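Eps1p (Saccharomyces cerevisiae, PDB 4TW5) belongs to the thioredoxin superfamily and carries a thioredoxin domain followed by a second unit of similar build, a mixed sheet flanked by helices. Local coordinates at residues L27-F32 and P86-Y91; W47-E52 and R105-L110; R115-D120 and S191-V196; T126-A131 and F183-K188; S133-L138 and K166-S171. One frame throughout, in Å; residues are numbered along the deposited sequence.

Contact 1. Residues L27-F32 and P86-Y91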
# COMPACT_ATOMS: atom_id res chain seq x y z
N LEU A 27 23.45 42.89 8.26
CA LEU A 27 22.45 42.62 9.30
C LEU A 27 22.80 43.22 10.65
O LEU A 27 23.96 43.32 11.01
CB LEU A 27 22.24 41.12 9.47
CG LEU A 27 21.68 40.41 8.24
CD1 LEU A 27 21.65 38.90 8.41
CD2 LEU A 27 20.27 40.91 8.06
N HIS A 28 21.79 43.63 11.39
CA HIS A 28 22.01 44.13 12.74
C HIS A 28 21.08 43.49 13.73
O HIS A 28 19.88 43.34 13.47
CB HIS A 28 21.86 45.64 12.76
CG HIS A 28 23.03 46.35 12.15
ND1 HIS A 28 23.20 46.44 10.79
CD2 HIS A 28 24.10 46.96 12.71
CE1 HIS A 28 24.32 47.09 10.53
NE2 HIS A 28 24.88 47.42 11.68
N ILE A 29 21.64 43.02 14.83
CA ILE A 29 20.85 42.52 15.94
C ILE A 29 20.90 43.54 17.06
O ILE A 29 21.93 43.71 17.70
CB ILE A 29 21.36 41.17 16.42
CG1 ILE A 29 21.29 40.13 15.30
CG2 ILE A 29 20.54 40.71 17.59
CD1 ILE A 29 21.88 38.80 15.70
N ILE A 30 19.80 44.24 17.29
CA ILE A 30 19.83 45.38 18.18
C ILE A 30 19.09 45.17 19.49
O ILE A 30 17.96 44.67 19.52
CB ILE A 30 19.25 46.62 17.50
CG1 ILE A 30 19.90 46.83 16.14
CG2 ILE A 30 19.47 47.87 18.38
CD1 ILE A 30 19.29 47.97 15.32
N ASP A 31 19.75 45.55 20.58
CA ASP A 31 19.14 45.50 21.90
C ASP A 31 18.60 46.88 22.29
O ASP A 31 19.35 47.76 22.72
CB ASP A 31 20.14 45.01 22.96
CG ASP A 31 19.62 45.20 24.38
OD1 ASP A 31 18.39 45.22 24.57
OD2 ASP A 31 20.44 45.32 25.31
N PHE A 32 17.30 47.07 22.12
CA PHE A 32 16.64 48.26 22.63
C PHE A 32 16.43 48.06 24.12
O PHE A 32 15.55 47.32 24.54
CB PHE A 32 15.32 48.53 21.89
CG PHE A 32 15.51 48.88 20.44
CD1 PHE A 32 15.66 47.90 19.48
CD2 PHE A 32 15.61 50.21 20.06
CE1 PHE A 32 15.88 48.25 18.16
CE2 PHE A 32 15.82 50.56 18.74
CZ PHE A 32 15.95 49.58 17.79
N PRO A 86 13.88 44.38 28.03
CA PRO A 86 14.61 44.82 26.84
C PRO A 86 14.01 44.17 25.60
O PRO A 86 13.36 43.13 25.71
CB PRO A 86 16.02 44.31 27.09
CG PRO A 86 15.79 43.05 27.87
CD PRO A 86 14.56 43.27 28.71
N GLU A 87 14.25 44.76 24.43
CA GLU A 87 13.73 44.18 23.20
C GLU A 87 14.82 43.95 22.17
O GLU A 87 15.45 44.90 21.69
CB GLU A 87 12.65 45.07 22.61
CG GLU A 87 12.07 44.49 21.34
CD GLU A 87 10.75 45.10 20.97
OE1 GLU A 87 10.20 45.90 21.77
OE2 GLU A 87 10.26 44.79 19.86
N ILE A 88 15.03 42.67 21.83
CA ILE A 88 16.06 42.29 20.88
C ILE A 88 15.51 42.07 19.46
O ILE A 88 14.64 41.24 19.25
CB ILE A 88 16.76 41.02 21.34
CG1 ILE A 88 17.15 41.15 22.81
CG2 ILE A 88 17.98 40.74 20.45
CD1 ILE A 88 17.77 39.91 23.36
N ARG A 89 16.05 42.81 18.49
CA ARG A 89 15.49 42.83 17.13
C ARG A 89 16.52 42.63 16.01
O ARG A 89 17.70 42.98 16.17
CB ARG A 89 14.78 44.15 16.89
CG ARG A 89 13.58 44.44 17.77
CD ARG A 89 12.90 45.69 17.27
NE ARG A 89 11.65 45.97 17.96
CZ ARG A 89 10.74 46.82 17.51
NH1 ARG A 89 10.95 47.49 16.39
NH2 ARG A 89 9.62 47.02 18.19
N LEU A 90 16.07 42.06 14.89
CA LEU A 90 16.86 41.94 13.68
C LEU A 90 16.43 42.93 12.59
O LEU A 90 15.26 43.00 12.21
CB LEU A 90 16.80 40.51 13.12
CG LEU A 90 17.68 40.23 11.88
CD1 LEU A 90 19.19 40.31 12.22
CD2 LEU A 90 17.34 38.89 11.29
N TYR A 91 17.38 43.69 12.08
CA TYR A 91 17.13 44.62 10.99
C TYR A 91 17.99 44.28 9.79
O TYR A 91 19.04 43.65 9.93
CB TYR A 91 17.41 46.05 11.44
CG TYR A 91 16.36 46.64 12.34
CD1 TYR A 91 16.25 46.25 13.67
CD2 TYR A 91 15.49 47.62 11.88
CE1 TYR A 91 15.29 46.80 14.51
CE2 TYR A 91 14.52 48.18 12.72
CZ TYR A 91 14.44 47.76 14.03
OH TYR A 91 13.51 48.30 14.87
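Ile-29 meets two side chains of the neighbouring strand: its CG2 lies 3.8 Å from CG2 of Ile-88, and its CG1 lies 3.7 Å from CD1 of Leu-90. Leu-90 holds CG, the atom that carries this methyl, anti to its backbone N (chi1 -176°). Trp-47 of helix 44-53 packs on Ile-29 and Ile-88 from the same side. On the other face of the sheet, Ile-30 crosses Tyr-91 at about a right angle, with CD1 of Ile-30 3.9 Å from CD1 of Tyr-91. The rings of Phe-32 and Tyr-91 reach toward each other tip to tip, their CE1 atoms 4.0 Å apart. Leu-23 of helix 19-23 touches both Ile-30 and Tyr-91. Strands 27-33 and 87-92 are the antiparallel middle pair of the thioredoxin-fold sheet, and six backbone bonds join them through the pairs His-28/Tyr-91, Ile-30/Arg-89 and Phe-32/Glu-87. The second strand is entered through the cis peptide bond before Pro-86, the cis-proline of this fold; Pro-86 touches Cys-40 of the Cys-37/Cys-40 disulfide. Pro-86 CB also lies 3.6 Å from Asp-31 OD1, a buried oxygen without a polar partner in the model. Toward the polar edge, Arg-89 lays CD against Phe-32 CE1 at 4.0 Å. Its NE and NH2 then grip Glu-87 OE2 side-on, both from one face of the carboxylate, while NH1 donates to Tyr-91 OH, itself bonded to Glu-80.

Contact 2. Residues W47-E52 and R105-L110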
# COMPACT_ATOMS: atom_id res chain seq x y z
N TRP A 47 25.43 40.57 26.86
CA TRP A 47 25.55 41.19 25.55
C TRP A 47 26.98 41.47 25.16
O TRP A 47 27.38 41.20 24.02
CB TRP A 47 24.77 42.50 25.52
CG TRP A 47 24.52 42.97 24.14
CD1 TRP A 47 25.27 43.85 23.43
CD2 TRP A 47 23.41 42.62 23.30
NE1 TRP A 47 24.71 44.06 22.20
CE2 TRP A 47 23.57 43.32 22.10
CE3 TRP A 47 22.31 41.77 23.46
CZ2 TRP A 47 22.67 43.19 21.03
CZ3 TRP A 47 21.41 41.65 22.41
CH2 TRP A 47 21.59 42.35 21.21
N MET A 48 27.75 42.01 26.09
CA MET A 48 29.12 42.38 25.79
C MET A 48 30.02 41.18 25.58
O MET A 48 30.95 41.23 24.78
CB MET A 48 29.68 43.26 26.91
CG MET A 48 28.87 44.51 27.16
SD MET A 48 29.56 45.52 28.48
CE MET A 48 28.20 46.67 28.73
N GLU A 49 29.78 40.12 26.32
CA GLU A 49 30.51 38.89 26.04
C GLU A 49 30.06 38.30 24.71
O GLU A 49 30.87 37.69 24.04
CB GLU A 49 30.38 37.89 27.18
CG GLU A 49 29.04 37.30 27.39
CD GLU A 49 28.96 36.65 28.75
OE1 GLU A 49 30.04 36.39 29.34
OE2 GLU A 49 27.83 36.41 29.21
N THR A 50 28.76 38.43 24.38
CA THR A 50 28.23 37.97 23.09
C THR A 50 29.00 38.67 21.98
O THR A 50 29.64 38.03 21.12
CB THR A 50 26.73 38.29 22.93
OG1 THR A 50 25.96 37.53 23.86
CG2 THR A 50 26.25 37.99 21.49
N TRP A 51 28.98 39.99 22.06
CA TRP A 51 29.69 40.85 21.15
C TRP A 51 31.14 40.47 21.02
O TRP A 51 31.68 40.45 19.91
CB TRP A 51 29.60 42.28 21.60
CG TRP A 51 30.31 43.22 20.69
CD1 TRP A 51 29.80 43.87 19.61
CD2 TRP A 51 31.67 43.66 20.81
NE1 TRP A 51 30.75 44.68 19.04
CE2 TRP A 51 31.91 44.57 19.77
CE3 TRP A 51 32.70 43.36 21.71
CZ2 TRP A 51 33.14 45.18 19.59
CZ3 TRP A 51 33.92 43.97 21.53
CH2 TRP A 51 34.14 44.87 20.47
N GLU A 52 31.79 40.20 22.15
CA GLU A 52 33.21 39.94 22.12
C GLU A 52 33.53 38.60 21.48
O GLU A 52 34.47 38.49 20.69
CB GLU A 52 33.81 39.97 23.55
CG GLU A 52 35.29 39.53 23.58
CD GLU A 52 36.00 39.75 24.91
OE1 GLU A 52 35.49 39.31 25.97
OE2 GLU A 52 37.09 40.37 24.88
N ARG A 105 18.13 34.39 27.57
CA ARG A 105 19.16 34.95 26.70
C ARG A 105 20.58 34.65 27.18
O ARG A 105 21.02 35.14 28.23
CB ARG A 105 18.99 36.47 26.59
CG ARG A 105 17.62 36.92 26.13
CD ARG A 105 17.34 38.33 26.64
NE ARG A 105 16.05 38.81 26.16
CZ ARG A 105 14.94 38.88 26.88
NH1 ARG A 105 14.96 38.51 28.16
NH2 ARG A 105 13.82 39.33 26.34
N THR A 106 21.28 33.82 26.42
CA THR A 106 22.69 33.58 26.70
C THR A 106 23.57 33.92 25.51
O THR A 106 23.08 34.22 24.41
CB THR A 106 22.94 32.11 27.10
OG1 THR A 106 22.56 31.25 26.02
CG2 THR A 106 22.10 31.76 28.33
N LYS A 107 24.87 33.87 25.74
CA LYS A 107 25.87 34.09 24.70
C LYS A 107 25.68 33.03 23.63
O LYS A 107 25.77 33.31 22.45
CB LYS A 107 27.29 34.02 25.28
CG LYS A 107 28.34 33.44 24.35
CD LYS A 107 29.57 32.97 25.13
CE LYS A 107 30.23 34.13 25.82
NZ LYS A 107 31.45 33.70 26.56
N GLU A 108 25.40 31.81 24.07
CA GLU A 108 25.14 30.70 23.17
C GLU A 108 23.89 30.99 22.31
O GLU A 108 23.93 30.83 21.08
CB GLU A 108 24.93 29.41 23.97
CG GLU A 108 26.18 28.82 24.61
CD GLU A 108 26.68 29.63 25.81
OE1 GLU A 108 25.85 30.32 26.44
OE2 GLU A 108 27.89 29.58 26.11
N SER A 109 22.81 31.44 22.94
CA SER A 109 21.56 31.62 22.20
C SER A 109 21.62 32.78 21.20
O SER A 109 21.02 32.70 20.14
CB SER A 109 20.39 31.85 23.16
OG SER A 109 20.45 33.14 23.72
N LEU A 110 22.33 33.85 21.54
CA LEU A 110 22.44 34.99 20.66
C LEU A 110 23.35 34.65 19.49
O LEU A 110 23.02 34.95 18.35
CB LEU A 110 22.96 36.21 21.41
CG LEU A 110 21.95 36.83 22.37
CD1 LEU A 110 22.55 38.02 23.12
CD2 LEU A 110 20.71 37.25 21.58
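Two helices on one face of the thioredoxin-fold sheet come together where Thr-50 of helix 44-53 meets Lys-107 and Leu-110 in the first turn of helix 107-118. A capping box opens that turn: Ser-109 N donates to Thr-106 OG1 at 3.1 Å, and Thr-106 N returns a bond to Ser-109 OG at 2.9 Å. Thr-50 OG1 lies beside its own backbone N (chi1 -67°) and is hydrogen-bonded to Val-46 O one turn back. The same OG1 lies 3.5 Å from Leu-110 CD1, while Thr-50 CG2 touches Leu-110 CB at 3.7 Å. That CD1 methyl also reaches Trp-47 CE3 at 3.8 Å. On the partly exposed side, Lys-107 bends at chi3 and crosses Glu-49 at about a right angle, CE against Glu-49 CG at 3.7 Å. Their charges stay beyond salt-bridge range. Below the helix pair, Thr-50 and Leu-110 both lean on Phe-65 of strand 63-69, and Trp-47 reaches strands 27-33 and 87-92.

Contact 3. Residues R115-D120 and S191-V196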
# COMPACT_ATOMS: atom_id res chain seq x y z
N ARG A 115 23.98 33.20 13.66
CA ARG A 115 24.35 32.20 12.65
C ARG A 115 23.13 31.66 11.90
O ARG A 115 23.17 31.46 10.70
CB ARG A 115 25.12 31.04 13.28
CG ARG A 115 26.49 31.41 13.79
CD ARG A 115 27.08 30.27 14.55
NE ARG A 115 28.44 30.53 14.97
CZ ARG A 115 29.07 29.81 15.89
NH1 ARG A 115 28.45 28.80 16.47
NH2 ARG A 115 30.33 30.10 16.22
N ARG A 116 22.04 31.42 12.62
CA ARG A 116 20.81 30.92 12.01
C ARG A 116 20.31 31.90 10.93
O ARG A 116 20.03 31.52 9.80
CB ARG A 116 19.76 30.69 13.11
CG ARG A 116 18.71 29.66 12.79
CD ARG A 116 17.76 29.42 13.97
NE ARG A 116 18.51 29.00 15.14
CZ ARG A 116 18.57 29.69 16.27
NH1 ARG A 116 17.89 30.81 16.40
NH2 ARG A 116 19.31 29.24 17.27
N GLU A 117 20.28 33.18 11.27
CA GLU A 117 19.77 34.22 10.40
C GLU A 117 20.65 34.54 9.21
O GLU A 117 20.16 35.07 8.22
CB GLU A 117 19.54 35.49 11.21
CG GLU A 117 18.40 35.32 12.22
CD GLU A 117 17.10 34.78 11.60
OE1 GLU A 117 16.74 35.18 10.46
OE2 GLU A 117 16.46 33.93 12.24
N SER A 118 21.94 34.26 9.30
CA SER A 118 22.82 34.49 8.17
C SER A 118 22.53 33.49 7.05
O SER A 118 22.85 33.74 5.89
CB SER A 118 24.30 34.40 8.58
OG SER A 118 24.73 33.06 8.51
N MET A 119 21.89 32.38 7.38
CA MET A 119 21.63 31.37 6.36
C MET A 119 20.24 31.47 5.76
O MET A 119 19.84 30.64 4.97
CB MET A 119 21.84 29.98 6.93
CG MET A 119 23.24 29.49 6.67
SD MET A 119 23.52 28.18 7.80
CE MET A 119 24.33 26.92 6.83
N ASP A 120 19.50 32.49 6.17
CA ASP A 120 18.26 32.84 5.51
C ASP A 120 18.57 33.78 4.33
O ASP A 120 18.87 34.95 4.54
CB ASP A 120 17.30 33.47 6.52
CG ASP A 120 15.89 33.64 6.00
OD1 ASP A 120 15.68 33.78 4.75
OD2 ASP A 120 14.99 33.63 6.86
N SER A 191 16.84 23.38 6.44
CA SER A 191 17.89 22.40 6.69
C SER A 191 19.19 23.09 7.10
O SER A 191 19.90 22.62 7.99
CB SER A 191 18.14 21.52 5.48
OG SER A 191 18.87 22.21 4.49
N ARG A 192 19.49 24.22 6.48
CA ARG A 192 20.74 24.90 6.78
C ARG A 192 20.66 25.62 8.13
O ARG A 192 21.61 25.61 8.86
CB ARG A 192 21.09 25.88 5.66
CG ARG A 192 21.68 25.18 4.43
CD ARG A 192 21.83 26.10 3.20
NE ARG A 192 22.61 27.34 3.38
CZ ARG A 192 23.93 27.40 3.51
NH1 ARG A 192 24.66 26.30 3.48
NH2 ARG A 192 24.53 28.57 3.64
N GLN A 193 19.52 26.21 8.46
CA GLN A 193 19.40 26.88 9.74
C GLN A 193 19.48 25.88 10.91
O GLN A 193 20.15 26.15 11.90
CB GLN A 193 18.08 27.67 9.79
CG GLN A 193 18.09 28.90 8.87
CD GLN A 193 16.83 29.74 9.03
OE1 GLN A 193 15.73 29.21 8.97
NE2 GLN A 193 16.98 31.04 9.22
N LEU A 194 18.87 24.71 10.75
CA LEU A 194 18.88 23.71 11.80
C LEU A 194 20.24 23.06 11.94
O LEU A 194 20.56 22.48 12.98
CB LEU A 194 17.82 22.63 11.56
CG LEU A 194 16.41 23.10 11.91
CD1 LEU A 194 15.38 21.99 11.66
CD2 LEU A 194 16.34 23.62 13.34
N ALA A 195 21.04 23.12 10.88
CA ALA A 195 22.37 22.57 10.94
C ALA A 195 23.28 23.30 11.97
O ALA A 195 24.16 22.69 12.56
CB ALA A 195 23.01 22.59 9.57
N VAL A 196 23.04 24.59 12.19
CA VAL A 196 23.77 25.38 13.19
C VAL A 196 23.51 24.82 14.57
O VAL A 196 24.39 24.79 15.43
CB VAL A 196 23.37 26.89 13.16
CG1 VAL A 196 23.82 27.63 14.43
CG2 VAL A 196 23.92 27.56 11.92
O HOH W 1 15.27 33.03 9.24
O HOH W 2 22.19 29.79 2.75
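Arg-192 offers the flat of its guanidinium to Met-119, whose CE sits 3.3 Å above the plane, over its centre. The arginine chain bends at chi3 (55°), which sets NE within 2.6 Å of a water weakly linked to Met-119 O. Next in sequence, Gln-193 crosses Arg-116 at about a right angle, its CB 3.7 Å from Arg-116 CG. Its NE2 donates to Arg-116 O at 3.1 Å from 63° above the carbonyl plane; Met-119 N reaches that oxygen from the opposite face. Here the last turn of helix 107-118 of the first thioredoxin-fold unit abuts helix 180-196, which flanks the second sheet, so the glutamine bridges two domains. NE2 also donates to water 1 beside the carboxylates of Glu-117, salt-bridged to Lys-98, and Asp-120, bonded to Asn-122; OE1 is bonded to Ser-258. A turn on, Val-196 touches Arg-115 CB with CG1 at 3.8 Å, and its CG2 lies 4.2 Å from Met-119 SD. Just beyond it, Asp-197 forms a salt bridge with Arg-116.

Contact 4. Residues T126-A131 and F183-K188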
# COMPACT_ATOMS: atom_id res chain seq x y z
N THR A 126 20.70 36.90 -0.63
CA THR A 126 21.81 36.14 -1.19
C THR A 126 21.25 34.94 -1.93
O THR A 126 20.05 34.66 -1.86
CB THR A 126 22.81 35.68 -0.10
OG1 THR A 126 22.19 34.71 0.75
CG2 THR A 126 23.30 36.87 0.72
N ASP A 127 22.11 34.21 -2.61
CA ASP A 127 21.67 33.19 -3.54
C ASP A 127 21.74 31.78 -2.98
O ASP A 127 22.82 31.21 -2.87
CB ASP A 127 22.53 33.28 -4.80
CG ASP A 127 22.12 32.31 -5.87
OD1 ASP A 127 20.95 31.86 -5.89
OD2 ASP A 127 23.00 31.97 -6.69
N LEU A 128 20.57 31.22 -2.72
CA LEU A 128 20.44 29.89 -2.10
C LEU A 128 21.01 28.76 -2.97
O LEU A 128 21.44 27.74 -2.45
CB LEU A 128 18.98 29.61 -1.77
CG LEU A 128 18.64 28.36 -0.96
CD1 LEU A 128 19.27 28.41 0.46
CD2 LEU A 128 17.14 28.15 -0.94
N ASP A 129 21.01 28.95 -4.29
CA ASP A 129 21.56 27.96 -5.24
C ASP A 129 23.05 27.67 -5.05
O ASP A 129 23.54 26.64 -5.49
CB ASP A 129 21.38 28.44 -6.68
CG ASP A 129 19.97 28.30 -7.21
OD1 ASP A 129 19.00 28.24 -6.42
OD2 ASP A 129 19.86 28.33 -8.46
N SER A 130 23.78 28.61 -4.45
CA SER A 130 25.21 28.40 -4.25
C SER A 130 25.46 27.39 -3.15
O SER A 130 26.53 26.79 -3.08
CB SER A 130 25.89 29.72 -3.86
OG SER A 130 25.63 30.70 -4.86
N ALA A 131 24.45 27.16 -2.31
CA ALA A 131 24.63 26.27 -1.17
C ALA A 131 23.98 24.91 -1.40
O ALA A 131 23.02 24.79 -2.17
CB ALA A 131 24.10 26.89 0.06
N PHE A 183 7.88 24.90 -1.26
CA PHE A 183 8.40 24.31 -0.04
C PHE A 183 9.80 23.74 -0.24
O PHE A 183 10.50 23.53 0.76
CB PHE A 183 7.46 23.23 0.49
CG PHE A 183 7.69 22.89 1.95
CD1 PHE A 183 7.38 23.81 2.94
CD2 PHE A 183 8.26 21.68 2.33
CE1 PHE A 183 7.61 23.51 4.27
CE2 PHE A 183 8.50 21.38 3.68
CZ PHE A 183 8.17 22.30 4.64
N GLN A 184 10.24 23.50 -1.48
CA GLN A 184 11.63 23.05 -1.63
C GLN A 184 12.61 24.14 -1.20
O GLN A 184 13.67 23.86 -0.65
CB GLN A 184 11.95 22.61 -3.03
CG GLN A 184 11.53 21.19 -3.34
CD GLN A 184 11.93 20.80 -4.76
OE1 GLN A 184 11.37 21.32 -5.74
NE2 GLN A 184 12.88 19.89 -4.89
N ARG A 185 12.25 25.38 -1.48
CA ARG A 185 13.08 26.50 -1.08
C ARG A 185 13.07 26.57 0.44
O ARG A 185 14.12 26.70 1.08
CB ARG A 185 12.56 27.81 -1.67
CG ARG A 185 13.41 28.99 -1.29
CD ARG A 185 13.06 30.20 -2.08
NE ARG A 185 14.29 30.85 -2.49
CZ ARG A 185 14.78 31.97 -1.96
NH1 ARG A 185 14.12 32.60 -1.00
NH2 ARG A 185 15.90 32.46 -2.43
N THR A 186 11.86 26.52 1.00
CA THR A 186 11.66 26.56 2.43
C THR A 186 12.39 25.42 3.12
O THR A 186 13.05 25.65 4.14
CB THR A 186 10.17 26.52 2.75
OG1 THR A 186 9.55 27.63 2.10
CG2 THR A 186 9.94 26.67 4.21
N TRP A 187 12.31 24.21 2.58
CA TRP A 187 12.95 23.07 3.21
C TRP A 187 14.48 23.16 3.23
O TRP A 187 15.13 22.80 4.21
CB TRP A 187 12.51 21.77 2.56
CG TRP A 187 13.01 20.61 3.31
CD1 TRP A 187 13.94 19.71 2.90
CD2 TRP A 187 12.64 20.24 4.65
NE1 TRP A 187 14.16 18.79 3.88
CE2 TRP A 187 13.41 19.10 4.98
CE3 TRP A 187 11.76 20.78 5.60
CZ2 TRP A 187 13.31 18.46 6.23
CZ3 TRP A 187 11.66 20.13 6.87
CH2 TRP A 187 12.42 18.97 7.16
N LYS A 188 15.04 23.67 2.14
CA LYS A 188 16.47 23.88 2.05
C LYS A 188 16.94 24.91 3.08
O LYS A 188 17.93 24.70 3.76
CB LYS A 188 16.83 24.35 0.64
CG LYS A 188 18.32 24.55 0.40
CD LYS A 188 18.53 24.73 -1.08
CE LYS A 188 19.99 24.90 -1.43
NZ LYS A 188 20.15 24.99 -2.90
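Leu-128 and Lys-188 slide past each other in opposite directions, and this pairing forms the close-packed half of the contact. Lys-188 is extended along its whole length, so its methylenes run beside the leucine. With CG anti to the backbone N (chi1 -173°), Leu-128 sets that atom 3.6 Å from Lys-188 CD, and Leu-128 CD1 approaches Lys-188 CG at 4.0 Å. Beyond the leucine, the ammonium group arrives among backbone oxygens. Lys-188 NZ donates to Leu-128 O at 3.1 Å, from 49° above the carbonyl plane, and weakly to Ala-131 O at 3.0 Å. Leu-128 O is thus gripped twice, since Ala-131 N bonds it from the opposite face. A salt bridge to Asp-169 gives this buried ammonium a charged partner, which would be expected to favour its protonated state. The outer side is much looser. Arg-185 contributes little more than CG, 3.8 Å from Leu-128 CD2; the chain then bends at chi3, and its NH1 is bonded to Asn-122. The exposed Asp-129 keeps OD1 4.9 Å from Lys-188 NZ, too far for a salt bridge. What results is a short 3-10 turn, 128-130, in the connection between helix 121-124 and strand 136-137, docked on helix 180-196 by one leucine and tied to it by a lysine that reaches the carbonyls of Leu-128 and Ala-131.

Contact 5. Residues S133-L138 and K166-S171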
# COMPACT_ATOMS: atom_id res chain seq x y z
N SER A 133 21.85 21.62 -0.03
CA SER A 133 20.85 21.32 0.99
C SER A 133 21.48 20.36 1.99
O SER A 133 22.20 19.43 1.60
CB SER A 133 19.60 20.71 0.36
OG SER A 133 18.72 20.24 1.37
N GLU A 134 21.28 20.60 3.28
CA GLU A 134 21.78 19.68 4.30
C GLU A 134 20.83 18.49 4.50
O GLU A 134 21.19 17.53 5.19
CB GLU A 134 21.99 20.40 5.64
CG GLU A 134 23.11 21.46 5.65
CD GLU A 134 24.42 20.96 5.03
OE1 GLU A 134 24.90 19.88 5.42
OE2 GLU A 134 24.97 21.66 4.15
N SER A 135 19.63 18.56 3.90
CA SER A 135 18.59 17.55 4.09
C SER A 135 19.05 16.18 3.61
O SER A 135 19.49 16.04 2.50
CB SER A 135 17.32 17.97 3.36
OG SER A 135 16.32 16.97 3.39
N GLN A 136 18.95 15.16 4.45
CA GLN A 136 19.44 13.83 4.06
C GLN A 136 18.37 12.90 3.47
O GLN A 136 17.22 12.89 3.89
CB GLN A 136 20.10 13.15 5.25
CG GLN A 136 21.38 13.83 5.71
CD GLN A 136 21.84 13.35 7.09
OE1 GLN A 136 21.62 14.04 8.09
NE2 GLN A 136 22.46 12.17 7.14
N TYR A 137 18.77 12.17 2.44
CA TYR A 137 17.91 11.20 1.80
C TYR A 137 17.68 10.05 2.73
O TYR A 137 18.61 9.36 3.09
CB TYR A 137 18.53 10.76 0.48
CG TYR A 137 17.84 9.59 -0.21
CD1 TYR A 137 16.60 9.73 -0.81
CD2 TYR A 137 18.49 8.37 -0.33
CE1 TYR A 137 15.99 8.66 -1.46
CE2 TYR A 137 17.90 7.30 -0.98
CZ TYR A 137 16.65 7.45 -1.54
OH TYR A 137 16.07 6.38 -2.19
N LEU A 138 16.43 9.84 3.12
CA LEU A 138 16.13 8.73 4.00
C LEU A 138 15.27 7.72 3.28
O LEU A 138 14.14 8.02 2.90
CB LEU A 138 15.40 9.22 5.27
CG LEU A 138 16.06 10.32 6.12
CD1 LEU A 138 15.12 10.81 7.22
CD2 LEU A 138 17.41 9.84 6.75
N LYS A 166 16.28 12.89 -4.71
CA LYS A 166 17.53 12.42 -4.13
C LYS A 166 18.10 13.50 -3.23
O LYS A 166 18.39 13.24 -2.06
CB LYS A 166 18.54 12.08 -5.23
CG LYS A 166 18.27 10.79 -5.97
CD LYS A 166 19.24 9.70 -5.54
CE LYS A 166 19.04 8.42 -6.34
NZ LYS A 166 20.12 7.42 -6.06
N ASN A 167 18.25 14.71 -3.76
CA ASN A 167 18.51 15.88 -2.93
C ASN A 167 17.27 16.70 -2.81
O ASN A 167 16.51 16.80 -3.77
CB ASN A 167 19.66 16.74 -3.45
CG ASN A 167 20.94 15.95 -3.60
OD1 ASN A 167 21.59 15.62 -2.61
ND2 ASN A 167 21.31 15.64 -4.84
N SER A 168 17.05 17.30 -1.66
CA SER A 168 15.75 17.94 -1.44
C SER A 168 15.51 19.09 -2.44
O SER A 168 14.38 19.54 -2.60
CB SER A 168 15.62 18.41 0.01
OG SER A 168 16.44 19.54 0.27
N ASP A 169 16.56 19.55 -3.12
CA ASP A 169 16.41 20.64 -4.07
C ASP A 169 16.57 20.21 -5.53
O ASP A 169 16.73 21.06 -6.41
CB ASP A 169 17.42 21.75 -3.76
CG ASP A 169 18.86 21.25 -3.77
OD1 ASP A 169 19.10 20.03 -3.91
OD2 ASP A 169 19.77 22.09 -3.63
N ASP A 170 16.47 18.91 -5.82
CA ASP A 170 16.47 18.46 -7.19
C ASP A 170 15.32 19.11 -7.94
O ASP A 170 14.28 19.42 -7.34
CB ASP A 170 16.31 16.95 -7.27
CG ASP A 170 17.57 16.22 -6.96
OD1 ASP A 170 18.64 16.87 -6.99
OD2 ASP A 170 17.50 15.00 -6.70
N SER A 171 15.47 19.29 -9.26
CA SER A 171 14.38 19.81 -10.09
C SER A 171 13.34 18.71 -10.25
O SER A 171 13.65 17.63 -10.73
CB SER A 171 14.89 20.26 -11.46
OG SER A 171 15.60 21.48 -11.37
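Two serine hydroxyls meet at close range, Ser-133 OG and Ser-168 OG 2.6 Å apart in a hydrogen bond that either could donate. Ser-168 puts its OG between its own backbone N and carbonyl carbon (chi1 72°), facing Ser-133. The other oxygen has a second task: Ser-133 OG accepts from Ser-135 N at 3.2 Å, an ST turn on the way into strand 136-137. Ser-135 rests its CB 3.6 Å from Ser-168 OG, while its hydroxyl is bonded to His-203 and Trp-187. Farther along, the closest approach of Tyr-137 is CB to Lys-166 O, at 3.6 Å; that carbonyl is itself bonded to His-203. The facing loop is shaped from within. Asn-167 to Asp-170 form a type I turn, and Asp-170 OD2 draws in Lys-166 N at 3.1 Å and Asn-167 N at 3.0 Å, both from the same face of its carboxylate. Lys-166 NZ forms a salt bridge with Asp-75 of the second subunit. Strand 136-137 is the outermost strand of the second sheet within this chain, bonded through Gln-136 and Leu-138 to strand 200-205, and helix 180-196 lies beneath both segments, with Trp-187 touching Ser-168 and Ser-191 touching Ser-133.

How the contacts relate
From the N terminus, contact 1 closes the first long loop by pairing strands 27-33 and 87-92. Contact 2 crosses it, since helix 44-53 leaves from inside that loop to meet helix 107-118 beyond it; the two touch through Trp-47 and Arg-105. Helix 107-118 then runs on into contact 3, whose loop to helix 180-196 ties the first unit to the second. Contact 4 is nested within that loop, using an earlier part of the same helix, and contact 5 is nested within contact 4. Those three touch one another: Arg-192 packs on Ala-131, Trp-187 meets Ser-135 and Ser-168, and Ser-191 meets Glu-134, so helix 180-196 joins the connecting segment, the outermost strand and the 166-171 loop.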